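Local coordinates for protein alpha-Amylase (PDB 2B5D) that is named an alpha-amylase and belongs to glycoside hydrolase family 57, whose members are built on a distorted, incomplete (beta/alpha) barrel, at residues A[25-30]-A[68-73]; A[37-42]-A[115-120]; A[195-200]-A[230-235]; A[147-152]-A[160-165]. One frame throughout, in Å; residues are numbered along the deposited sequence.

Contact 1. Residues A[25-30]-A[68-73]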
# COMPACT_ATOMS: atom_id res chain seq x y z
N LEU A 25 7.92 17.46 -4.33
CA LEU A 25 7.04 17.17 -5.47
C LEU A 25 5.84 18.11 -5.58
O LEU A 25 5.48 18.56 -6.67
CB LEU A 25 6.58 15.70 -5.44
CG LEU A 25 5.63 15.22 -6.55
CD1 LEU A 25 6.27 15.30 -7.94
CD2 LEU A 25 5.12 13.80 -6.24
N GLU A 26 5.23 18.42 -4.44
CA GLU A 26 3.98 19.18 -4.44
C GLU A 26 4.16 20.69 -4.38
O GLU A 26 3.18 21.45 -4.43
CB GLU A 26 2.96 18.65 -3.40
CG GLU A 26 3.48 17.65 -2.37
CD GLU A 26 3.68 16.22 -2.92
OE1 GLU A 26 4.78 15.66 -2.70
OE2 GLU A 26 2.74 15.66 -3.56
N GLU A 27 5.41 21.14 -4.32
CA GLU A 27 5.73 22.54 -4.51
C GLU A 27 5.82 22.92 -5.99
O GLU A 27 5.85 24.10 -6.33
CB GLU A 27 7.02 22.91 -3.76
CG GLU A 27 6.98 22.65 -2.24
CD GLU A 27 8.14 23.28 -1.47
OE1 GLU A 27 7.89 23.77 -0.34
OE2 GLU A 27 9.29 23.27 -1.98
N ARG A 28 5.89 21.91 -6.87
CA ARG A 28 5.89 22.12 -8.33
C ARG A 28 4.52 22.54 -8.86
O ARG A 28 4.43 23.17 -9.91
CB ARG A 28 6.31 20.84 -9.05
CG ARG A 28 7.74 20.41 -8.83
CD ARG A 28 8.09 19.20 -9.73
NE ARG A 28 8.68 19.57 -11.02
CZ ARG A 28 7.99 19.85 -12.13
NH1 ARG A 28 6.65 19.82 -12.13
NH2 ARG A 28 8.63 20.17 -13.26
N TRP A 29 3.45 22.15 -8.16
CA TRP A 29 2.11 22.60 -8.51
C TRP A 29 2.10 24.13 -8.56
O TRP A 29 1.73 24.73 -9.56
CB TRP A 29 1.06 22.12 -7.50
CG TRP A 29 0.96 20.62 -7.20
CD1 TRP A 29 0.49 20.06 -6.04
CD2 TRP A 29 1.30 19.50 -8.07
NE1 TRP A 29 0.53 18.69 -6.11
CE2 TRP A 29 1.02 18.31 -7.34
CE3 TRP A 29 1.82 19.39 -9.38
CZ2 TRP A 29 1.23 17.01 -7.88
CZ3 TRP A 29 2.05 18.08 -9.92
CH2 TRP A 29 1.74 16.92 -9.16
N LEU A 30 2.55 24.75 -7.47
CA LEU A 30 2.72 26.19 -7.40
C LEU A 30 3.51 26.78 -8.57
O LEU A 30 3.10 27.78 -9.17
CB LEU A 30 3.41 26.55 -6.08
CG LEU A 30 3.08 27.83 -5.29
CD1 LEU A 30 4.37 28.43 -4.82
CD2 LEU A 30 2.23 28.86 -6.03
N ARG A 68 9.20 34.76 0.47
CA ARG A 68 10.40 35.00 -0.37
C ARG A 68 11.43 33.86 -0.45
O ARG A 68 12.42 33.98 -1.15
CB ARG A 68 11.04 36.38 -0.15
CG ARG A 68 11.55 36.71 1.24
CD ARG A 68 12.64 37.82 1.17
NE ARG A 68 12.57 38.60 -0.09
CZ ARG A 68 11.76 39.65 -0.31
NH1 ARG A 68 10.92 40.07 0.65
NH2 ARG A 68 11.78 40.27 -1.49
N ASP A 69 11.15 32.74 0.21
CA ASP A 69 11.87 31.50 -0.04
C ASP A 69 11.30 30.72 -1.23
O ASP A 69 12.06 30.09 -1.98
CB ASP A 69 11.93 30.65 1.23
CG ASP A 69 12.35 31.47 2.44
OD1 ASP A 69 13.50 31.29 2.92
OD2 ASP A 69 11.54 32.33 2.90
N LEU A 70 9.98 30.77 -1.42
CA LEU A 70 9.33 30.21 -2.61
C LEU A 70 9.70 30.99 -3.87
O LEU A 70 9.92 30.40 -4.93
CB LEU A 70 7.81 30.12 -2.43
CG LEU A 70 7.08 28.83 -2.00
CD1 LEU A 70 7.97 27.62 -1.64
CD2 LEU A 70 6.06 29.10 -0.87
N GLN A 71 9.80 32.30 -3.75
CA GLN A 71 10.20 33.13 -4.89
C GLN A 71 11.62 32.78 -5.37
O GLN A 71 11.87 32.71 -6.59
CB GLN A 71 10.10 34.61 -4.52
CG GLN A 71 8.79 35.01 -3.85
CD GLN A 71 8.78 36.46 -3.38
OE1 GLN A 71 7.72 37.00 -3.04
NE2 GLN A 71 9.95 37.10 -3.36
N GLU A 72 12.53 32.56 -4.42
CA GLU A 72 13.90 32.11 -4.69
C GLU A 72 13.94 30.73 -5.36
O GLU A 72 14.59 30.56 -6.39
CB GLU A 72 14.75 32.14 -3.41
CG GLU A 72 15.23 33.55 -3.06
CD GLU A 72 15.84 33.71 -1.66
OE1 GLU A 72 16.11 34.88 -1.29
OE2 GLU A 72 16.05 32.70 -0.93
N LYS A 73 13.21 29.77 -4.78
CA LYS A 73 13.03 28.45 -5.40
C LYS A 73 12.39 28.51 -6.80
O LYS A 73 12.76 27.73 -7.68
CB LYS A 73 12.25 27.51 -4.48
CG LYS A 73 13.08 26.98 -3.33
CD LYS A 73 12.26 26.77 -2.04
CE LYS A 73 13.15 26.77 -0.76
NZ LYS A 73 14.28 27.77 -0.76
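The carboxylate oxygen OE1 of E27 accepts a hydrogen bond from the backbone N of H18 and also rests against a leucine methyl, CD1 of L70, 4.1 Å away. This is a helix–helix contact in the family 57 barrel: the beginning of helix 27-47, the connection between parallel strands 3-11 and 53-57, meets the first turns of helix 68-91. E27 runs out extended beyond CG, its CG placed opposite the carbonyl carbon (chi1 -59°); this carries the aliphatic part toward L70 and the carboxylate to the H18 amide. A glutamate suits this place because a buried carboxylate can accept that peptide N-H. One turn on, L30 brings CD1 to 3.9 Å from CG of L70, the two leucines crossing nearly at right angles. Each has further apolar company from helix 59-66, L30 from L61 and L70 from M64; L30 also touches L13. K73 makes no close contact with E27, its NZ being 6.8 Å from OE2 of E27. That ammonium turns back to its own helix, where NZ bonds weakly to O of D69 at 3.4 Å, an acceptor that also takes the backbone N of K73 at 3.0 Å.

Contact 2. Residues A[37-42]-A[115-120]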
# COMPACT_ATOMS: atom_id res chain seq x y z
N THR A 37 -0.40 29.96 -15.55
CA THR A 37 -1.60 30.77 -15.34
C THR A 37 -1.37 32.17 -14.80
O THR A 37 -1.75 33.11 -15.45
CB THR A 37 -2.65 30.02 -14.47
OG1 THR A 37 -2.89 28.73 -15.04
CG2 THR A 37 -3.97 30.78 -14.41
N TYR A 38 -0.75 32.33 -13.63
CA TYR A 38 -0.72 33.66 -13.00
C TYR A 38 0.08 34.75 -13.75
O TYR A 38 -0.38 35.89 -13.89
CB TYR A 38 -0.29 33.59 -11.54
CG TYR A 38 -0.97 32.50 -10.76
CD1 TYR A 38 -2.32 32.23 -10.92
CD2 TYR A 38 -0.25 31.74 -9.86
CE1 TYR A 38 -2.94 31.22 -10.21
CE2 TYR A 38 -0.87 30.73 -9.13
CZ TYR A 38 -2.21 30.47 -9.33
OH TYR A 38 -2.80 29.43 -8.60
N ILE A 39 1.27 34.41 -14.25
CA ILE A 39 2.06 35.40 -15.02
C ILE A 39 1.48 35.68 -16.42
O ILE A 39 1.43 36.82 -16.84
CB ILE A 39 3.60 35.06 -15.02
CG1 ILE A 39 4.22 35.38 -13.65
CG2 ILE A 39 4.35 35.79 -16.16
CD1 ILE A 39 5.62 34.74 -13.41
N PRO A 40 1.07 34.63 -17.17
CA PRO A 40 0.37 34.87 -18.44
C PRO A 40 -0.92 35.72 -18.31
O PRO A 40 -1.26 36.42 -19.24
CB PRO A 40 0.02 33.47 -18.93
CG PRO A 40 1.03 32.59 -18.31
CD PRO A 40 1.28 33.19 -16.94
N LEU A 41 -1.63 35.65 -17.18
CA LEU A 41 -2.71 36.62 -16.90
C LEU A 41 -2.17 38.03 -16.79
O LEU A 41 -2.69 38.95 -17.41
CB LEU A 41 -3.48 36.27 -15.62
CG LEU A 41 -4.42 35.07 -15.63
CD1 LEU A 41 -5.03 34.89 -14.24
CD2 LEU A 41 -5.52 35.19 -16.70
N LEU A 42 -1.11 38.20 -16.02
CA LEU A 42 -0.42 39.46 -15.93
C LEU A 42 0.01 39.97 -17.31
O LEU A 42 -0.23 41.12 -17.64
CB LEU A 42 0.79 39.32 -14.99
CG LEU A 42 0.68 39.84 -13.55
CD1 LEU A 42 -0.74 40.07 -13.10
CD2 LEU A 42 1.41 38.92 -12.60
N ASN A 115 11.31 36.98 -16.49
CA ASN A 115 11.52 38.41 -16.61
C ASN A 115 10.40 39.26 -16.03
O ASN A 115 10.67 40.30 -15.43
CB ASN A 115 11.66 38.79 -18.06
CG ASN A 115 12.79 39.74 -18.29
OD1 ASN A 115 13.94 39.31 -18.47
ND2 ASN A 115 12.49 41.04 -18.27
N VAL A 116 9.16 38.83 -16.23
CA VAL A 116 8.01 39.46 -15.57
C VAL A 116 8.13 39.27 -14.07
O VAL A 116 7.91 40.20 -13.30
CB VAL A 116 6.65 38.92 -16.09
CG1 VAL A 116 5.50 39.35 -15.18
CG2 VAL A 116 6.41 39.38 -17.54
N PHE A 117 8.48 38.06 -13.65
CA PHE A 117 8.65 37.74 -12.25
C PHE A 117 9.68 38.65 -11.60
O PHE A 117 9.52 39.05 -10.44
CB PHE A 117 9.08 36.28 -12.13
CG PHE A 117 9.14 35.78 -10.72
CD1 PHE A 117 10.35 35.70 -10.06
CD2 PHE A 117 7.99 35.35 -10.07
CE1 PHE A 117 10.42 35.21 -8.76
CE2 PHE A 117 8.05 34.86 -8.77
CZ PHE A 117 9.27 34.79 -8.12
N ARG A 118 10.73 38.97 -12.36
CA ARG A 118 11.79 39.87 -11.92
C ARG A 118 11.33 41.33 -11.90
O ARG A 118 11.61 42.02 -10.94
CB ARG A 118 13.06 39.70 -12.77
CG ARG A 118 13.76 38.35 -12.55
CD ARG A 118 15.15 38.33 -13.16
NE ARG A 118 15.67 36.98 -13.37
CZ ARG A 118 16.08 36.16 -12.40
NH1 ARG A 118 16.54 34.96 -12.69
NH2 ARG A 118 16.02 36.55 -11.14
N SER A 119 10.60 41.78 -12.94
CA SER A 119 9.93 43.09 -12.92
C SER A 119 9.25 43.45 -11.59
O SER A 119 9.11 44.63 -11.27
CB SER A 119 8.83 43.15 -13.99
OG SER A 119 9.28 42.63 -15.21
N TYR A 120 8.82 42.43 -10.85
CA TYR A 120 8.04 42.61 -9.64
C TYR A 120 8.81 42.19 -8.40
O TYR A 120 8.20 41.89 -7.36
CB TYR A 120 6.75 41.81 -9.73
CG TYR A 120 5.74 42.38 -10.69
CD1 TYR A 120 5.42 41.72 -11.88
CD2 TYR A 120 5.09 43.58 -10.42
CE1 TYR A 120 4.48 42.24 -12.76
CE2 TYR A 120 4.16 44.11 -11.29
CZ TYR A 120 3.86 43.44 -12.46
OH TYR A 120 2.93 43.97 -13.33
O HOH W 1 2.21 42.99 -16.09
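I39 fits closely against V116 and F117, whereas the L42 and Y120 end of the same contact is looser and bridged by water. The two branches of I39 divide the work: CG2, on the far side of CB from the backbone N, lies 3.9 Å from CG1 of V116 as the side chains slide past each other in opposite directions, while the longer branch brings CD1 to 4.0 Å from CB of F117, these two side chains crossing at about a right angle. A beta-branched isoleucine can thus serve two neighbours from one backbone position. Helix 27-47, which carries I39, is the crossover of a beta-alpha-beta unit between parallel strands 3-11 and 53-57, and here it packs on the last turns of helix 97-119; Y74 of helix 68-91 touches both I39 and F117. The side chains of L42 and Y120 come no nearer than 4.5 Å to the opposing segment. The phenol OH of Y120 instead hydrogen-bonds a water at 3.0 Å, which in turn donates weakly to O of L42, and the OH has a further partner in K130. On the exposed flank of helix 97-119, R118 forms salt bridges with E75 and E79, and OG of S119 donates back to O of N115 at 2.7 Å.

Contact 3. Residues A[195-200]-A[230-235]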
# COMPACT_ATOMS: atom_id res chain seq x y z
N TYR A 195 -22.41 36.78 9.22
CA TYR A 195 -20.98 36.84 9.55
C TYR A 195 -20.22 37.59 8.52
O TYR A 195 -19.19 38.20 8.80
CB TYR A 195 -20.38 35.42 9.74
CG TYR A 195 -20.90 34.73 10.97
CD1 TYR A 195 -21.66 33.58 10.86
CD2 TYR A 195 -20.66 35.25 12.26
CE1 TYR A 195 -22.20 32.96 12.01
CE2 TYR A 195 -21.17 34.59 13.42
CZ TYR A 195 -21.93 33.49 13.28
OH TYR A 195 -22.46 32.86 14.39
N LEU A 196 -20.72 37.55 7.30
CA LEU A 196 -20.08 38.27 6.20
C LEU A 196 -20.33 39.73 6.40
O LEU A 196 -19.43 40.55 6.16
CB LEU A 196 -20.65 37.81 4.81
CG LEU A 196 -20.00 36.74 3.89
CD1 LEU A 196 -18.77 36.00 4.53
CD2 LEU A 196 -21.03 35.74 3.11
N ALA A 197 -21.57 40.06 6.75
CA ALA A 197 -21.96 41.44 7.13
C ALA A 197 -21.11 41.87 8.33
O ALA A 197 -20.37 42.88 8.24
CB ALA A 197 -23.51 41.55 7.42
N GLN A 198 -21.08 41.07 9.39
CA GLN A 198 -20.16 41.45 10.51
C GLN A 198 -18.73 41.71 10.08
O GLN A 198 -18.01 42.53 10.70
CB GLN A 198 -20.22 40.50 11.67
CG GLN A 198 -21.65 40.12 12.07
CD GLN A 198 -21.62 38.92 12.92
OE1 GLN A 198 -22.64 38.23 13.16
NE2 GLN A 198 -20.43 38.63 13.40
N ASN A 199 -18.31 41.07 8.99
CA ASN A 199 -16.90 41.18 8.56
C ASN A 199 -16.71 42.24 7.51
O ASN A 199 -15.62 42.38 6.92
CB ASN A 199 -16.37 39.82 8.09
CG ASN A 199 -15.89 38.93 9.23
OD1 ASN A 199 -16.58 37.99 9.66
ND2 ASN A 199 -14.69 39.19 9.69
N ASN A 200 -17.78 43.03 7.30
CA ASN A 200 -17.83 44.11 6.32
C ASN A 200 -17.63 43.65 4.87
O ASN A 200 -17.02 44.37 4.02
CB ASN A 200 -16.87 45.24 6.69
CG ASN A 200 -17.20 45.86 8.09
OD1 ASN A 200 -18.37 45.92 8.52
ND2 ASN A 200 -16.16 46.22 8.81
N SER A 230 -29.62 41.39 5.27
CA SER A 230 -28.47 41.95 5.99
C SER A 230 -27.67 42.97 5.19
O SER A 230 -26.69 43.58 5.72
CB SER A 230 -27.52 40.82 6.42
OG SER A 230 -27.80 39.53 5.77
N GLY A 231 -28.07 43.13 3.92
CA GLY A 231 -27.41 44.03 2.93
C GLY A 231 -26.24 43.48 2.15
O GLY A 231 -25.45 44.24 1.47
N VAL A 232 -26.09 42.17 2.24
CA VAL A 232 -24.96 41.52 1.50
C VAL A 232 -25.49 41.06 0.11
O VAL A 232 -26.54 40.40 0.01
CB VAL A 232 -24.20 40.38 2.34
CG1 VAL A 232 -22.97 39.92 1.59
CG2 VAL A 232 -23.73 40.91 3.71
N PHE A 233 -24.81 41.48 -0.92
CA PHE A 233 -25.16 41.09 -2.30
C PHE A 233 -24.67 39.66 -2.66
O PHE A 233 -23.51 39.33 -2.37
CB PHE A 233 -24.54 42.09 -3.28
CG PHE A 233 -25.20 43.42 -3.29
CD1 PHE A 233 -24.58 44.53 -2.70
CD2 PHE A 233 -26.46 43.59 -3.90
CE1 PHE A 233 -25.20 45.82 -2.75
CE2 PHE A 233 -27.09 44.85 -3.92
CZ PHE A 233 -26.45 45.97 -3.33
N ALA A 234 -25.54 38.80 -3.20
CA ALA A 234 -25.15 37.49 -3.71
C ALA A 234 -25.32 37.41 -5.27
O ALA A 234 -26.36 37.78 -5.80
CB ALA A 234 -25.98 36.41 -3.05
N PHE A 235 -24.31 36.89 -5.96
CA PHE A 235 -24.26 36.70 -7.43
C PHE A 235 -24.38 35.21 -7.73
O PHE A 235 -23.56 34.47 -7.25
CB PHE A 235 -22.93 37.17 -7.96
CG PHE A 235 -22.78 38.68 -8.03
CD1 PHE A 235 -22.21 39.40 -6.97
CD2 PHE A 235 -23.18 39.37 -9.14
CE1 PHE A 235 -22.04 40.80 -7.05
CE2 PHE A 235 -23.04 40.76 -9.23
CZ PHE A 235 -22.44 41.48 -8.20
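A197 and V232 face each other directly, methyl against methyl, with CB of A197 3.8 Å from CG2 of V232. They join helix 192-198, the crossover of a beta-alpha-beta unit between parallel strands 180-182 and 203-206, to the turn leading into strand 233-236, which pairs with 203-206 in the same barrel sheet. The orientation of V232 decides who touches whom. Its CG1 stands opposite the backbone N (chi1 -172°), which leaves CG2 beside that N and directed at the helix, where it also lies 3.8 Å from the backbone N of A197. CG1 faces L196 more loosely, at 4.5 Å from its CB. Alanine suits the helical position because its single methyl lets the turn come in close; a valine opposite it can offer a separate branch to each of two helix residues. F204 of strand 203-206 packs on both L196 and V232. S230, two residues before V232, also comes up to the helix, its CB 4.2 Å from CB of A197. Its hydroxyl hydrogen-bonds with OG1 of T228, and the same OG1 accepts from the backbone N of V232, which ties the turn together. G231, between the two, has a positive phi of 87°, a conformation that a residue without a side chain adopts easily. The helix ends in a Schellman motif with N200 as its C-prime residue: N of N200 donates to O of A197 at 2.8 Å.

Contact 4. Residues A[147-152]-A[160-165]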
# COMPACT_ATOMS: atom_id res chain seq x y z
N ALA A 147 -11.63 26.17 3.81
CA ALA A 147 -12.47 25.16 4.43
C ALA A 147 -13.89 25.25 3.87
O ALA A 147 -14.38 26.33 3.53
CB ALA A 147 -12.49 25.34 6.00
N PHE A 148 -14.58 24.13 3.84
CA PHE A 148 -15.93 24.09 3.35
C PHE A 148 -16.81 24.41 4.54
O PHE A 148 -17.05 23.55 5.37
CB PHE A 148 -16.21 22.70 2.78
CG PHE A 148 -17.61 22.49 2.30
CD1 PHE A 148 -18.41 21.55 2.91
CD2 PHE A 148 -18.08 23.13 1.16
CE1 PHE A 148 -19.72 21.32 2.46
CE2 PHE A 148 -19.38 22.89 0.68
CZ PHE A 148 -20.20 21.96 1.37
N LEU A 149 -17.34 25.65 4.55
CA LEU A 149 -17.94 26.23 5.78
C LEU A 149 -19.20 25.51 6.22
O LEU A 149 -19.42 25.42 7.38
CB LEU A 149 -18.16 27.73 5.66
CG LEU A 149 -16.90 28.50 5.32
CD1 LEU A 149 -17.20 30.00 4.99
CD2 LEU A 149 -15.76 28.32 6.39
N PRO A 150 -20.03 25.00 5.27
CA PRO A 150 -21.21 24.24 5.73
C PRO A 150 -20.89 22.97 6.51
O PRO A 150 -21.75 22.45 7.25
CB PRO A 150 -21.94 23.87 4.40
CG PRO A 150 -21.43 24.80 3.42
CD PRO A 150 -20.02 25.16 3.80
N LEU A 151 -19.69 22.42 6.34
CA LEU A 151 -19.33 21.31 7.18
C LEU A 151 -19.20 21.73 8.67
O LEU A 151 -19.50 20.96 9.56
CB LEU A 151 -18.03 20.67 6.67
CG LEU A 151 -17.63 19.36 7.38
CD1 LEU A 151 -18.74 18.27 7.31
CD2 LEU A 151 -16.26 18.88 6.84
N TYR A 152 -18.77 22.96 8.90
CA TYR A 152 -18.51 23.51 10.24
C TYR A 152 -19.60 24.45 10.83
O TYR A 152 -19.33 25.19 11.79
CB TYR A 152 -17.20 24.27 10.18
CG TYR A 152 -16.11 23.32 9.77
CD1 TYR A 152 -15.67 22.33 10.67
CD2 TYR A 152 -15.54 23.37 8.46
CE1 TYR A 152 -14.71 21.43 10.32
CE2 TYR A 152 -14.55 22.44 8.09
CZ TYR A 152 -14.14 21.48 9.03
OH TYR A 152 -13.16 20.56 8.73
N ASN A 160 -16.48 31.91 11.55
CA ASN A 160 -16.32 33.36 11.50
C ASN A 160 -14.82 33.71 11.52
O ASN A 160 -14.36 34.66 10.87
CB ASN A 160 -17.17 33.98 12.67
CG ASN A 160 -17.18 35.54 12.68
OD1 ASN A 160 -16.91 36.19 11.68
ND2 ASN A 160 -17.47 36.12 13.84
N ALA A 161 -14.03 32.92 12.28
CA ALA A 161 -12.57 33.04 12.29
C ALA A 161 -11.97 32.68 10.95
O ALA A 161 -11.06 33.43 10.44
CB ALA A 161 -11.98 32.13 13.37
N GLN A 162 -12.43 31.58 10.34
CA GLN A 162 -12.12 31.39 8.90
C GLN A 162 -12.32 32.63 8.06
O GLN A 162 -11.41 33.04 7.31
CB GLN A 162 -12.89 30.22 8.28
CG GLN A 162 -12.29 28.87 8.58
CD GLN A 162 -11.11 28.51 7.69
OE1 GLN A 162 -11.07 28.89 6.49
NE2 GLN A 162 -10.15 27.71 8.25
N ILE A 163 -13.48 33.27 8.19
CA ILE A 163 -13.74 34.54 7.41
C ILE A 163 -12.83 35.69 7.78
O ILE A 163 -12.20 36.31 6.87
CB ILE A 163 -15.23 35.00 7.59
CG1 ILE A 163 -16.17 34.00 6.89
CG2 ILE A 163 -15.42 36.42 7.05
CD1 ILE A 163 -17.44 33.76 7.62
N THR A 164 -12.76 36.01 9.10
CA THR A 164 -11.97 37.15 9.54
C THR A 164 -10.53 37.05 9.22
O THR A 164 -9.88 38.06 8.85
CB THR A 164 -12.07 37.38 11.11
OG1 THR A 164 -13.44 37.61 11.45
CG2 THR A 164 -11.25 38.52 11.53
N VAL A 165 -9.97 35.85 9.41
CA VAL A 165 -8.57 35.65 9.09
C VAL A 165 -8.27 35.87 7.60
O VAL A 165 -7.30 36.57 7.27
CB VAL A 165 -8.01 34.32 9.69
CG1 VAL A 165 -6.56 34.06 9.22
CG2 VAL A 165 -8.04 34.40 11.24
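Two torsions bring the amide of Q162 to A147: chi1 of -79° turns CG away from the carbonyl carbon, and a bend at chi2 (-81°) folds the chain so that CD comes to 3.8 Å from CB of A147. L149 has its CG beside the backbone N (chi1 -56°), and from there it sends CD2 to within 3.9 Å of CB of Q162, the two side chains meeting at a slant. Here the long loop after strand 137-142 folds back onto helix 156-174, within the beta-alpha-beta unit that this helix completes by leading on to the parallel strand 180-182. Glutamine fits because one side chain does two jobs. Its CB and CG give an apolar surface to L149, while its terminal amide is gripped from both ends: OE1 accepts from the backbone N of T145 and weakly from ND2 of N143, and NE2 donates to OE1 of Q460. These bonds satisfy a buried polar group and should fix how the amide is turned. A147, with a single methyl, lets the amide lie close against it, and L149 extends its contacts to L192 of helix 192-198. The loop keeps its own shape through a compact turn, in which N of L151 bonds to O of F148 and N of Y152 to O of L149, both at 3.0 Å. L151 and Y152 also pack on L299 of the second subunit. On the helix, O of N160 receives both the backbone N of T164 at 2.7 Å and its OG1 at 3.1 Å, the hydroxyl lying well above the carbonyl plane.

Overall arrangement
All four contacts belong to the family 57 domain and form two pairs. Contacts 1 and 2, with centres 15 Å apart, share helix 27-47; their partner helices, 68-91 and 97-119, follow each other in sequence, and their segments alternate along the chain. Contacts 1 and 2 touch where O of Q71 packs on CE1 of F117. Contacts 4 and 3 come later, in that order, and meet between helices 156-174 and 192-198 with centres 14 Å apart. The pairs are well separated, contacts 1 and 3 being 35 Å apart between centres and on opposite sides of the chain's centre. All involve connections between strands of one largely parallel sheet, the first pair early in the domain and the second later.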